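Local coordinates for protein leucine aminopeptidase A1, chloroplastic (Solanum lycopersicum, PDB 4KSI) that removes N-terminal amino acids, preferably leucine, from peptides as a magnesium-dependent homohexameric aminopeptidase, regulates wound signalling, and has a role in insect defence, at residues 37-42 with 70-75; 43-48 with 135-140. All coordinates share one frame; numbering follows the deposited sequence. Where two conformers were deposited one is given.

Contact 1. Residues 37-42 with 70-75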
loop_
_atom_site.group_PDB
_atom_site.type_symbol
_atom_site.label_atom_id
_atom_site.label_comp_id
_atom_site.label_asym_id
_atom_site.label_seq_id
_atom_site.Cartn_x
_atom_site.Cartn_y
_atom_site.Cartn_z
ATOM N N THR A 37 17.514 54.739 -26.841
ATOM C CA THR A 37 17.667 55.734 -25.779
ATOM C C THR A 37 18.746 55.274 -24.805
ATOM O O THR A 37 18.647 54.134 -24.300
ATOM C CB THR A 37 16.345 55.822 -24.968
ATOM O OG1 THR A 37 15.254 55.992 -25.878
ATOM C CG2 THR A 37 16.373 56.910 -23.882
ATOM N N ALA A 38 19.726 56.119 -24.527
ATOM C CA ALA A 38 20.720 55.868 -23.495
ATOM C C ALA A 38 20.001 55.505 -22.204
ATOM O O ALA A 38 18.982 56.126 -21.835
ATOM C CB ALA A 38 21.619 57.115 -23.265
ATOM N N VAL A 39 20.492 54.479 -21.512
ATOM C CA VAL A 39 19.775 53.964 -20.378
ATOM C C VAL A 39 19.600 55.005 -19.273
ATOM O O VAL A 39 18.562 55.070 -18.600
ATOM C CB VAL A 39 20.487 52.704 -19.858
ATOM C CG1 VAL A 39 19.972 52.321 -18.483
ATOM C CG2 VAL A 39 20.335 51.533 -20.841
ATOM N N VAL A 40 20.616 55.824 -19.080
ATOM C CA VAL A 40 20.580 56.858 -18.058
ATOM C C VAL A 40 19.508 57.933 -18.353
ATOM O O VAL A 40 19.054 58.625 -17.436
ATOM C CB VAL A 40 21.994 57.468 -17.881
ATOM C CG1 VAL A 40 22.300 58.569 -18.914
ATOM C CG2 VAL A 40 22.203 57.975 -16.477
ATOM N N GLN A 41 19.123 58.082 -19.631
ATOM C CA GLN A 41 18.113 59.070 -20.074
ATOM C C GLN A 41 16.696 58.532 -19.972
ATOM O O GLN A 41 15.739 59.299 -19.958
ATOM C CB GLN A 41 18.333 59.466 -21.545
ATOM C CG GLN A 41 19.139 60.727 -21.770
ATOM C CD GLN A 41 19.707 60.843 -23.169
ATOM O OE1 GLN A 41 19.037 60.574 -24.205
ATOM N NE2 GLN A 41 20.961 61.218 -23.216
ATOM N N TRP A 42 16.544 57.216 -19.905
ATOM C CA TRP A 42 15.201 56.648 -20.031
ATOM C C TRP A 42 14.350 57.022 -18.835
ATOM O O TRP A 42 14.863 57.073 -17.737
ATOM C CB TRP A 42 15.259 55.131 -20.245
ATOM C CG TRP A 42 13.901 54.548 -20.396
ATOM C CD1 TRP A 42 13.128 54.445 -21.577
ATOM C CD2 TRP A 42 13.080 53.980 -19.333
ATOM N NE1 TRP A 42 11.906 53.866 -21.304
ATOM C CE2 TRP A 42 11.825 53.529 -19.977
ATOM C CE3 TRP A 42 13.257 53.781 -17.968
ATOM C CZ2 TRP A 42 10.800 52.930 -19.255
ATOM C CZ3 TRP A 42 12.231 53.136 -17.249
ATOM C CH2 TRP A 42 11.025 52.740 -17.884
ATOM N N GLN A 70 28.522 51.761 -13.749
ATOM C CA GLN A 70 29.370 52.810 -13.188
ATOM C C GLN A 70 28.636 54.149 -13.299
ATOM O O GLN A 70 28.545 54.932 -12.346
ATOM C CB GLN A 70 30.709 52.862 -13.940
ATOM C CG GLN A 70 31.841 53.578 -13.207
ATOM C CD GLN A 70 33.168 53.585 -13.975
ATOM O OE1 GLN A 70 34.221 53.397 -13.377
ATOM N NE2 GLN A 70 33.117 53.820 -15.291
ATOM N N GLN A 71 28.112 54.386 -14.478
ATOM C CA GLN A 71 27.376 55.598 -14.754
ATOM C C GLN A 71 26.089 55.733 -13.911
ATOM O O GLN A 71 25.841 56.791 -13.334
ATOM C CB GLN A 71 27.020 55.627 -16.229
ATOM C CG GLN A 71 26.385 56.931 -16.634
ATOM C CD GLN A 71 25.927 56.905 -18.068
ATOM O OE1 GLN A 71 25.364 55.892 -18.553
ATOM N NE2 GLN A 71 26.164 58.010 -18.771
ATOM N N LEU A 72 25.271 54.680 -13.872
ATOM C CA LEU A 72 24.065 54.698 -13.046
ATOM C C LEU A 72 24.429 54.900 -11.594
ATOM O O LEU A 72 23.798 55.715 -10.935
ATOM C CB LEU A 72 23.213 53.436 -13.211
ATOM C CG LEU A 72 22.664 53.216 -14.630
ATOM C CD1 LEU A 72 21.965 51.868 -14.768
ATOM C CD2 LEU A 72 21.669 54.302 -15.009
ATOM N N ASP A 73 25.430 54.169 -11.084
ATOM C CA ASP A 73 25.835 54.332 -9.670
ATOM C C ASP A 73 26.263 55.770 -9.395
ATOM O O ASP A 73 25.966 56.358 -8.349
ATOM C CB ASP A 73 26.975 53.401 -9.282
ATOM C CG ASP A 73 27.095 53.259 -7.772
ATOM O OD1 ASP A 73 26.008 53.325 -7.132
ATOM O OD2 ASP A 73 28.247 53.107 -7.239
ATOM N N SER A 74 26.958 56.347 -10.367
ATOM C CA SER A 74 27.473 57.714 -10.221
ATOM C C SER A 74 26.320 58.724 -10.129
ATOM O O SER A 74 26.323 59.565 -9.248
ATOM C CB SER A 74 28.412 58.035 -11.358
ATOM O OG SER A 74 28.956 59.265 -11.067
ATOM N N GLU A 75 25.289 58.563 -10.958
ATOM C CA GLU A 75 24.091 59.377 -10.801
ATOM C C GLU A 75 23.400 59.162 -9.474
ATOM O O GLU A 75 22.811 60.084 -8.928
ATOM C CB GLU A 75 23.093 59.115 -11.918
ATOM C CG GLU A 75 23.633 59.464 -13.296
ATOM C CD GLU A 75 23.752 60.968 -13.495
ATOM O OE1 GLU A 75 22.691 61.628 -13.609
ATOM O OE2 GLU A 75 24.897 61.493 -13.509
HETATM O O HOH W 1 23.285 55.269 -20.288
#
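Val40 drives both of its methyls at the helix 67-75, crossing the side chains of Gln71 and Glu75 at about a right angle. One branch, Val40 CG2, is anti to the backbone N and reaches between the side chains of Leu72 and Glu75, meeting Glu75 CG at 3.8 Å and Leu72 CD2 at 4.0 Å. The other, Val40 CG1, lies beside the amide end of Gln71, 3.9 Å from Gln71 NE2. Leu72 slides past Val40 in the opposite direction, and its second methyl, Leu72 CD1, comes to 4.2 Å from Val39 CG1. The loop that carries both valines joins strands 31-35 and 46-52 of the N-terminal domain's mixed sheet, and Val39 also packs on Leu47 and Ile49 of that sheet. Long polar residues suit this exposed helix face: Glu75 lends the valine its CG methylene, while Gln71, extended with CG anti to its own N (chi1 -174°), lays its amide against Val40 and still offers OE1 to a bridging water. That water donates to Gln71 OE1 at 2.8 Å and accepts from Val40 N at 3.0 Å. With both methyls gone, an alanine here is likely to open a gap beside Glu75 CG and the Gln71 amide and leave Leu72 CD2 with less to pack on.

Contact 2. Residues 43-48 with 135-140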
loop_
_atom_site.group_PDB
_atom_site.type_symbol
_atom_site.label_atom_id
_atom_site.label_comp_id
_atom_site.label_asym_id
_atom_site.label_seq_id
_atom_site.Cartn_x
_atom_site.Cartn_y
_atom_site.Cartn_z
ATOM N N GLN A 43 13.048 57.237 -19.037
ATOM C CA GLN A 43 12.112 57.682 -17.970
ATOM C C GLN A 43 10.934 56.732 -17.901
ATOM O O GLN A 43 10.355 56.415 -18.933
ATOM C CB GLN A 43 11.471 59.040 -18.333
ATOM C CG GLN A 43 12.442 60.110 -18.721
ATOM C CD GLN A 43 12.781 60.977 -17.548
ATOM O OE1 GLN A 43 13.083 60.481 -16.447
ATOM N NE2 GLN A 43 12.708 62.297 -17.759
ATOM N N GLY A 44 10.562 56.298 -16.711
ATOM C CA GLY A 44 9.398 55.444 -16.564
ATOM C C GLY A 44 9.415 54.916 -15.166
ATOM O O GLY A 44 10.099 55.464 -14.339
ATOM N N ASP A 45 8.690 53.834 -14.902
ATOM C CA ASP A 45 8.471 53.402 -13.541
ATOM C C ASP A 45 9.535 52.416 -13.108
ATOM O O ASP A 45 9.776 52.283 -11.908
ATOM C CB ASP A 45 7.137 52.671 -13.429
ATOM C CG ASP A 45 5.912 53.545 -13.872
ATOM O OD1 ASP A 45 5.918 54.744 -13.630
ATOM O OD2 ASP A 45 4.957 53.004 -14.466
ATOM N N LEU A 46 10.101 51.646 -14.040
ATOM C CA LEU A 46 11.077 50.646 -13.629
ATOM C C LEU A 46 12.066 50.311 -14.753
ATOM O O LEU A 46 11.656 50.001 -15.875
ATOM C CB LEU A 46 10.367 49.377 -13.155
ATOM C CG LEU A 46 11.290 48.133 -13.029
ATOM C CD1 LEU A 46 12.072 48.201 -11.718
ATOM C CD2 LEU A 46 10.457 46.857 -13.029
ATOM N N LEU A 47 13.345 50.338 -14.434
ATOM C CA LEU A 47 14.355 49.848 -15.312
ATOM C C LEU A 47 14.986 48.576 -14.761
ATOM O O LEU A 47 15.517 48.581 -13.632
ATOM C CB LEU A 47 15.418 50.958 -15.482
ATOM C CG LEU A 47 16.701 50.554 -16.169
ATOM C CD1 LEU A 47 16.533 50.314 -17.665
ATOM C CD2 LEU A 47 17.793 51.568 -15.871
ATOM N N ALA A 48 14.890 47.474 -15.519
ATOM C CA ALA A 48 15.544 46.218 -15.162
ATOM C C ALA A 48 16.838 46.029 -15.962
ATOM O O ALA A 48 16.818 46.144 -17.210
ATOM C CB ALA A 48 14.619 45.075 -15.442
ATOM N N SER A 135 5.708 46.324 -7.852
ATOM C CA SER A 135 5.606 47.781 -7.643
ATOM C C SER A 135 4.491 48.431 -8.486
ATOM O O SER A 135 4.411 49.649 -8.594
ATOM C CB SER A 135 6.951 48.479 -7.871
ATOM O OG SER A 135 7.476 48.145 -9.146
ATOM N N GLN A 136 3.588 47.606 -9.009
ATOM C CA GLN A 136 2.488 48.087 -9.833
ATOM C C GLN A 136 2.977 48.998 -10.946
ATOM O O GLN A 136 2.354 49.994 -11.229
ATOM C CB GLN A 136 1.472 48.836 -8.943
ATOM C CG GLN A 136 0.700 47.884 -8.042
ATOM C CD GLN A 136 -0.315 48.596 -7.159
ATOM O OE1 GLN A 136 0.028 49.210 -6.125
ATOM N NE2 GLN A 136 -1.561 48.542 -7.572
ATOM N N ALA A 137 4.117 48.677 -11.552
ATOM C CA ALA A 137 4.654 49.479 -12.647
ATOM C C ALA A 137 3.806 49.375 -13.945
ATOM O O ALA A 137 3.269 48.299 -14.273
ATOM C CB ALA A 137 6.067 49.016 -12.934
ATOM N N ARG A 138 3.734 50.478 -14.677
ATOM C CA ARG A 138 2.971 50.525 -15.916
ATOM C C ARG A 138 3.889 50.546 -17.143
ATOM O O ARG A 138 3.603 49.862 -18.132
ATOM C CB ARG A 138 2.053 51.746 -15.870
ATOM C CG ARG A 138 1.181 51.704 -14.609
ATOM C CD ARG A 138 0.980 53.077 -13.997
ATOM N NE ARG A 138 2.189 53.903 -14.108
ATOM C CZ ARG A 138 2.182 55.210 -13.929
ATOM N NH1 ARG A 138 1.027 55.782 -13.639
ATOM N NH2 ARG A 138 3.300 55.928 -14.057
ATOM N N ASN A 139 4.981 51.313 -17.051
ATOM C CA ASN A 139 5.938 51.491 -18.120
ATOM C C ASN A 139 7.325 51.082 -17.649
ATOM O O ASN A 139 7.895 51.701 -16.717
ATOM C CB ASN A 139 5.980 52.982 -18.536
ATOM C CG ASN A 139 4.554 53.548 -18.746
ATOM O OD1 ASN A 139 4.121 54.446 -18.008
ATOM N ND2 ASN A 139 3.777 52.927 -19.667
ATOM N N ILE A 140 7.885 50.055 -18.297
ATOM C CA ILE A 140 9.213 49.552 -17.872
ATOM C C ILE A 140 10.198 49.525 -19.026
ATOM O O ILE A 140 9.797 49.625 -20.183
ATOM C CB ILE A 140 9.072 48.163 -17.180
ATOM C CG1 ILE A 140 8.805 47.015 -18.176
ATOM C CG2 ILE A 140 7.979 48.262 -16.116
ATOM C CD1 ILE A 140 8.748 45.625 -17.557
HETATM O O HOH W 2 5.597 55.922 -16.296
#
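The carboxylate of Asp45 meets the guanidinium of Arg138 at its edge, their planes 37° apart, in a side-on grip by two nitrogens in the conformer given. There Arg138 NE donates to Asp45 OD2, in the guanidinium plane, at 2.9 Å; Arg138 NH2 donates at 2.9 Å to the syn lone pair of Asp45 OD1, tilted from that plane, completing the salt bridge. Asp45 OD2 also takes two backbone N-H groups: Arg138 N on its anti side at 2.8 Å, and Asn139 N from above the carboxylate plane at 3.1 Å. This backbone pair, a task suited to the short, charged aspartate, probably stabilises its negative charge. Bends at chi2 and chi3 fold the arginine back to the same acid its own backbone N serves. A water donates to both Asp45 OD1 and Asn139 OD1, while Asn139 ND2 is hydrogen-bonded to Ser187 OG. Asp45 N donates to Asn139 O at 2.9 Å, and Leu46 pairs with Ile140 in a parallel bridge, Leu46 CB 4.0 Å from Ile140 CG2. A Schellman motif with Gln136 at C-prime ends helix 119-134 and leads into strand 139-144. Ala131 and Ala132 of that helix cover Leu46, Ala137 and Ile140, with strand 104-112 flanking strand 46-52 on its other side.

Overall arrangement
Both contacts belong to the N-terminal domain, away from the two magnesium ions of the catalytic domain, and their centres lie about 15 Å apart. Along the chain the order is 37-42, 43-48, 70-75 and 135-140, so the segments alternate: the first two are continuous, and their partners follow later. Contact 1 joins the loop before strand 46-52 to helix 67-75, which follows that strand; contact 2 sets the strand's beginning beside strand 139-144 in the mixed sheet. They touch directly, with Trp42 CZ2 3.5 Å from Ile140 C and Val39 CG1 3.5 Å from Leu47 CD2. One continuous run of chain therefore ties an outlying surface helix to the sheet of this domain.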